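Local coordinates for protein thiaminase-I (Naegleria gruberi, PDB 4HCW) that is a thiaminase-I, a mixed alpha/beta protein whose two-lobed form probably resembles that of the periplasmic solute-binding proteins, at residues Glu213-Val218 with Met235-Asp240; Ser126-Gln131 with Ile224-Val229. All blocks are in the same frame, centred on the assembly; numbering follows the deposited sequence.

Interaction 1 of 2, residues Glu213-Val218 with Met235-Asp240; sequences EYINSV and MCEIKD
I238 presses both branches of its side chain into I215 and V218, where the flank of helix 211-219 packs against the 3-10 turn 236-237 and the N-cap of helix 239-244 in the mixed alpha/beta fold. I238 itself stands at that N-cap position, and at this joint it offers methyl groups to its neighbour. The CA atoms of I215 and I238 approach to 7.0 Å, so even short branched side chains can fill the gap between the two segments.

The tight part is a four-residue apolar cluster. I238 CG1 stands between its own backbone N and carbonyl carbon (chi1 54°), and the chain then runs extended to CD1, which meets the CD1 of I215 at 3.8 Å. The other branch, I238 CG2, lies 3.9 Å from I215 CG2. V218, one turn further along the first helix, comes across I238 at about a right angle, with its CG1 4.0 Å from I238 CG2 and almost as near to I238 CD1. On the flank facing strand 110-125, the Y214 ring adds an oblique contact, its CE2 lying 4.2 Å from I238 CD1. L124 of that strand touches both Y214 and I238, which places this side of the cluster against the main sheet.

Toward solvent the contact thins. E237, partly exposed and next to W20 of strand 19-21, touches I215 mainly through its CB, 3.9 Å from I215 CG2, and its extended chain passes alongside that methyl group. On the buried flank, by contrast, V218 CG2 sits 3.6 Å above one face of the Y214 ring, displaced toward its rim.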
loop_
_atom_site.group_PDB
_atom_site.type_symbol
_atom_site.label_atom_id
_atom_site.label_comp_id
_atom_site.label_asym_id
_atom_site.label_seq_id
_atom_site.Cartn_x
_atom_site.Cartn_y
_atom_site.Cartn_z
ATOM N N GLU A 213 8.878 -17.593 -7.505
ATOM C CA GLU A 213 8.572 -18.997 -7.756
ATOM C C GLU A 213 7.106 -19.181 -8.130
ATOM O O GLU A 213 6.772 -19.995 -8.990
ATOM C CB GLU A 213 8.909 -19.851 -6.533
ATOM C CG GLU A 213 10.397 -19.980 -6.251
ATOM C CD GLU A 213 10.683 -20.859 -5.048
ATOM O OE1 GLU A 213 9.823 -20.933 -4.145
ATOM O OE2 GLU A 213 11.766 -21.480 -5.006
ATOM N N TYR A 214 6.235 -18.418 -7.479
ATOM C CA TYR A 214 4.803 -18.500 -7.735
ATOM C C TYR A 214 4.448 -17.987 -9.126
ATOM O O TYR A 214 3.685 -18.622 -9.852
ATOM C CB TYR A 214 4.024 -17.723 -6.672
ATOM C CG TYR A 214 2.556 -17.555 -6.991
ATOM C CD1 TYR A 214 1.651 -18.579 -6.744
ATOM C CD2 TYR A 214 2.075 -16.371 -7.534
ATOM C CE1 TYR A 214 0.306 -18.429 -7.034
ATOM C CE2 TYR A 214 0.733 -16.212 -7.826
ATOM C CZ TYR A 214 -0.145 -17.243 -7.574
ATOM O OH TYR A 214 -1.481 -17.087 -7.864
ATOM N N ILE A 215 5.000 -16.833 -9.487
ATOM C CA ILE A 215 4.737 -16.225 -10.788
ATOM C C ILE A 215 5.200 -17.129 -11.927
ATOM O O ILE A 215 4.489 -17.309 -12.915
ATOM C CB ILE A 215 5.408 -14.839 -10.911
ATOM C CG1 ILE A 215 4.832 -13.874 -9.873
ATOM C CG2 ILE A 215 5.224 -14.272 -12.310
ATOM C CD1 ILE A 215 3.338 -13.664 -9.995
ATOM N N ASN A 216 6.391 -17.703 -11.776
ATOM C CA ASN A 216 6.928 -18.632 -12.765
ATOM C C ASN A 216 6.035 -19.854 -12.956
ATOM O O ASN A 216 5.848 -20.327 -14.076
ATOM C CB ASN A 216 8.341 -19.076 -12.378
ATOM C CG ASN A 216 9.352 -17.952 -12.473
ATOM O OD1 ASN A 216 8.989 -16.779 -12.571
ATOM N ND2 ASN A 216 10.633 -18.304 -12.442
ATOM N N SER A 217 5.485 -20.358 -11.856
ATOM C CA SER A 217 4.623 -21.533 -11.896
ATOM C C SER A 217 3.298 -21.238 -12.597
ATOM O O SER A 217 2.807 -22.054 -13.375
ATOM C CB SER A 217 4.368 -22.058 -10.482
ATOM O OG SER A 217 3.729 -21.080 -9.681
ATOM N N VAL A 218 2.726 -20.071 -12.315
ATOM C CA VAL A 218 1.474 -19.659 -12.941
ATOM C C VAL A 218 1.663 -19.470 -14.444
ATOM O O VAL A 218 0.813 -19.870 -15.242
ATOM C CB VAL A 218 0.925 -18.360 -12.311
ATOM C CG1 VAL A 218 -0.278 -17.849 -13.088
ATOM C CG2 VAL A 218 0.561 -18.592 -10.854
ATOM N N MET A 235 1.270 -8.785 -8.829
ATOM C CA MET A 235 0.526 -9.662 -9.724
ATOM C C MET A 235 0.591 -9.176 -11.169
ATOM O O MET A 235 -0.047 -9.749 -12.051
ATOM C CB MET A 235 -0.933 -9.750 -9.276
ATOM C CG MET A 235 -1.111 -10.109 -7.810
ATOM S SD MET A 235 -2.813 -9.904 -7.251
ATOM C CE MET A 235 -2.665 -10.381 -5.532
ATOM N N CYS A 236 1.366 -8.122 -11.407
ATOM C CA CYS A 236 1.410 -7.480 -12.718
ATOM C C CYS A 236 1.992 -8.379 -13.807
ATOM O O CYS A 236 1.642 -8.251 -14.979
ATOM C CB CYS A 236 2.194 -6.166 -12.651
ATOM S SG CYS A 236 3.982 -6.353 -12.455
ATOM N N GLU A 237 2.877 -9.289 -13.417
ATOM C CA GLU A 237 3.547 -10.155 -14.382
ATOM C C GLU A 237 2.657 -11.298 -14.870
ATOM O O GLU A 237 3.071 -12.105 -15.702
ATOM C CB GLU A 237 4.856 -10.696 -13.803
ATOM C CG GLU A 237 6.097 -10.131 -14.474
ATOM C CD GLU A 237 7.338 -10.259 -13.613
ATOM O OE1 GLU A 237 7.199 -10.314 -12.373
ATOM O OE2 GLU A 237 8.453 -10.302 -14.176
ATOM N N ILE A 238 1.436 -11.361 -14.349
ATOM C CA ILE A 238 0.465 -12.360 -14.783
ATOM C C ILE A 238 -0.924 -11.747 -14.939
ATOM O O ILE A 238 -1.934 -12.433 -14.777
ATOM C CB ILE A 238 0.374 -13.546 -13.798
ATOM C CG1 ILE A 238 0.090 -13.044 -12.380
ATOM C CG2 ILE A 238 1.649 -14.374 -13.827
ATOM C CD1 ILE A 238 -0.138 -14.153 -11.376
ATOM N N LYS A 239 -0.971 -10.457 -15.259
ATOM C CA LYS A 239 -2.243 -9.747 -15.367
ATOM C C LYS A 239 -3.074 -10.248 -16.548
ATOM O O LYS A 239 -4.289 -10.042 -16.595
ATOM C CB LYS A 239 -2.021 -8.234 -15.466
ATOM C CG LYS A 239 -2.042 -7.681 -16.882
ATOM C CD LYS A 239 -1.969 -6.163 -16.881
ATOM C CE LYS A 239 -2.295 -5.593 -18.251
ATOM N NZ LYS A 239 -1.406 -6.145 -19.310
ATOM N N ASP A 240 -2.413 -10.906 -17.496
ATOM C CA ASP A 240 -3.093 -11.482 -18.650
ATOM C C ASP A 240 -3.783 -12.786 -18.267
ATOM O O ASP A 240 -4.941 -13.015 -18.617
ATOM C CB ASP A 240 -2.100 -11.727 -19.786
ATOM C CG ASP A 240 -1.449 -10.450 -20.276
ATOM O OD1 ASP A 240 -2.148 -9.419 -20.364
ATOM O OD2 ASP A 240 -0.235 -10.477 -20.570
#

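Interaction 2 of 2, residues Ser126-Gln131 with Ile224-Val229; sequences SPNATQ and ISNYYV
N226 overlaps S126 and N128 with the stem and amide of its side chain: its CB lies 3.9 Å from S126 CB, and its ND2 is 3.7 Å from N128 CB. A chi1 of -57° sets N226 CG anti to the carbonyl carbon, and CG then lies 3.9 Å from N128 CB. N128 O is also close to the amide ND2, but at an angle too poor for a hydrogen bond.

The backbone supplies the firm link. S126 N donates to N226 O at 3.0 Å, nearly straight at 165°. This bond carries on the antiparallel pairing of strand 110-125 with strand 229-230, since L124 and Y228 are already joined through their backbones. Beyond S126 the first chain leaves the pairing and folds through an inverse gamma turn centred on N128. On the other chain S225 forms an ST turn, its OG accepting from Y227 N at 3.0 Å and bonding to Q147 O as well.

Y227 then reaches across to the far limb of the 126-131 loop. Q131 O lies in the ring plane at its edge, 3.4 Å from Y227 CE2 and 2.7 Å from Y227 OH; the hydroxyl may donate to it, although its modelled position is uncertain. V143 of helix 136-143 also touches the Y227 side chain.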
loop_
_atom_site.group_PDB
_atom_site.type_symbol
_atom_site.label_atom_id
_atom_site.label_comp_id
_atom_site.label_asym_id
_atom_site.label_seq_id
_atom_site.Cartn_x
_atom_site.Cartn_y
_atom_site.Cartn_z
ATOM N N SER A 126 -7.300 -18.677 -7.539
ATOM C CA SER A 126 -7.475 -19.348 -8.822
ATOM C C SER A 126 -8.916 -19.833 -8.959
ATOM O O SER A 126 -9.582 -20.077 -7.952
ATOM C CB SER A 126 -6.502 -20.529 -8.913
ATOM O OG SER A 126 -6.654 -21.255 -10.119
ATOM N N PRO A 127 -9.412 -19.963 -10.204
ATOM C CA PRO A 127 -10.750 -20.520 -10.448
ATOM C C PRO A 127 -10.938 -21.892 -9.801
ATOM O O PRO A 127 -12.067 -22.273 -9.493
ATOM C CB PRO A 127 -10.815 -20.632 -11.978
ATOM C CG PRO A 127 -9.403 -20.429 -12.460
ATOM C CD PRO A 127 -8.781 -19.519 -11.457
ATOM N N ASN A 128 -9.843 -22.617 -9.597
ATOM C CA ASN A 128 -9.867 -23.845 -8.814
ATOM C C ASN A 128 -9.915 -23.497 -7.330
ATOM O O ASN A 128 -9.008 -23.837 -6.572
ATOM C CB ASN A 128 -8.627 -24.688 -9.108
ATOM C CG ASN A 128 -8.327 -24.785 -10.591
ATOM O OD1 ASN A 128 -8.878 -24.036 -11.398
ATOM N ND2 ASN A 128 -7.442 -25.706 -10.957
ATOM N N ALA A 129 -10.982 -22.812 -6.928
ATOM C CA ALA A 129 -11.080 -22.232 -5.592
ATOM C C ALA A 129 -11.161 -23.272 -4.480
ATOM O O ALA A 129 -10.491 -23.142 -3.456
ATOM C CB ALA A 129 -12.272 -21.285 -5.518
ATOM N N THR A 130 -11.991 -24.291 -4.685
ATOM C CA THR A 130 -12.256 -25.321 -3.675
ATOM C C THR A 130 -12.837 -24.761 -2.373
ATOM O O THR A 130 -13.920 -25.164 -1.949
ATOM C CB THR A 130 -11.012 -26.201 -3.371
ATOM O OG1 THR A 130 -9.983 -25.405 -2.768
ATOM C CG2 THR A 130 -10.481 -26.837 -4.646
ATOM N N GLN A 131 -12.122 -23.832 -1.744
ATOM C CA GLN A 131 -12.564 -23.263 -0.475
ATOM C C GLN A 131 -12.516 -21.733 -0.469
ATOM O O GLN A 131 -11.641 -21.127 -1.086
ATOM C CB GLN A 131 -11.726 -23.825 0.675
ATOM C CG GLN A 131 -12.301 -23.543 2.046
ATOM C CD GLN A 131 -13.706 -24.086 2.209
ATOM O OE1 GLN A 131 -14.607 -23.382 2.666
ATOM N NE2 GLN A 131 -13.899 -25.347 1.838
ATOM N N ILE A 224 1.614 -23.701 -8.135
ATOM C CA ILE A 224 2.000 -24.448 -6.944
ATOM C C ILE A 224 0.910 -24.369 -5.880
ATOM O O ILE A 224 0.909 -25.138 -4.919
ATOM C CB ILE A 224 3.326 -23.931 -6.355
ATOM C CG1 ILE A 224 3.187 -22.468 -5.931
ATOM C CG2 ILE A 224 4.457 -24.100 -7.360
ATOM C CD1 ILE A 224 4.455 -21.877 -5.354
ATOM N N SER A 225 -0.016 -23.434 -6.065
ATOM C CA SER A 225 -1.141 -23.266 -5.153
ATOM C C SER A 225 -2.261 -22.475 -5.813
ATOM O O SER A 225 -2.027 -21.716 -6.754
ATOM C CB SER A 225 -0.694 -22.557 -3.875
ATOM O OG SER A 225 -1.805 -22.229 -3.059
ATOM N N ASN A 226 -3.479 -22.657 -5.315
ATOM C CA ASN A 226 -4.632 -21.931 -5.831
ATOM C C ASN A 226 -4.903 -20.671 -5.016
ATOM O O ASN A 226 -5.839 -19.923 -5.299
ATOM C CB ASN A 226 -5.871 -22.828 -5.840
ATOM C CG ASN A 226 -5.669 -24.091 -6.655
ATOM O OD1 ASN A 226 -4.894 -24.111 -7.610
ATOM N ND2 ASN A 226 -6.369 -25.155 -6.278
ATOM N N TYR A 227 -4.073 -20.446 -4.002
ATOM C CA TYR A 227 -4.224 -19.288 -3.130
ATOM C C TYR A 227 -2.942 -18.464 -3.085
ATOM O O TYR A 227 -1.845 -19.011 -2.976
ATOM C CB TYR A 227 -4.607 -19.731 -1.716
ATOM C CG TYR A 227 -5.893 -20.524 -1.644
ATOM C CD1 TYR A 227 -5.887 -21.907 -1.779
ATOM C CD2 TYR A 227 -7.111 -19.891 -1.434
ATOM C CE1 TYR A 227 -7.059 -22.636 -1.712
ATOM C CE2 TYR A 227 -8.288 -20.611 -1.365
ATOM C CZ TYR A 227 -8.257 -21.983 -1.504
ATOM O OH TYR A 227 -9.427 -22.704 -1.435
ATOM N N TYR A 228 -3.090 -17.147 -3.170
ATOM C CA TYR A 228 -1.949 -16.240 -3.117
ATOM C C TYR A 228 -2.323 -14.940 -2.416
ATOM O O TYR A 228 -3.365 -14.347 -2.701
ATOM C CB TYR A 228 -1.427 -15.948 -4.526
ATOM C CG TYR A 228 -0.322 -14.913 -4.579
ATOM C CD1 TYR A 228 1.007 -15.279 -4.412
ATOM C CD2 TYR A 228 -0.608 -13.573 -4.808
ATOM C CE1 TYR A 228 2.020 -14.339 -4.462
ATOM C CE2 TYR A 228 0.397 -12.626 -4.859
ATOM C CZ TYR A 228 1.709 -13.014 -4.687
ATOM O OH TYR A 228 2.711 -12.073 -4.739
ATOM N N VAL A 229 -1.471 -14.504 -1.496
ATOM C CA VAL A 229 -1.680 -13.238 -0.806
ATOM C C VAL A 229 -0.490 -12.309 -1.020
ATOM O O VAL A 229 0.662 -12.705 -0.837
ATOM C CB VAL A 229 -1.910 -13.436 0.704
ATOM C CG1 VAL A 229 -2.260 -12.110 1.361
ATOM C CG2 VAL A 229 -3.014 -14.454 0.944
#

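How the interactions relate
Followed from the N terminus, the segments come as 126-131, 213-218, 224-229 and 235-240, so the two contacts interlace and neither nests in the other. Interaction 2 closes an excursion of 92 residues, about half of them helical, returning the chain to the end of strand 110-125. Interaction 1 closes a loop of 16 residues, bringing helix 211-219 against the start of helix 239-244. Their centres are 13 Å apart, and Y228 bridges them: its ring stacks on Y214, with Y228 CD1 3.5 Å from Y214 CD2, and also meets M235 CE. Together they tie this pair of helices to strand 110-125 and its short partner 229-230.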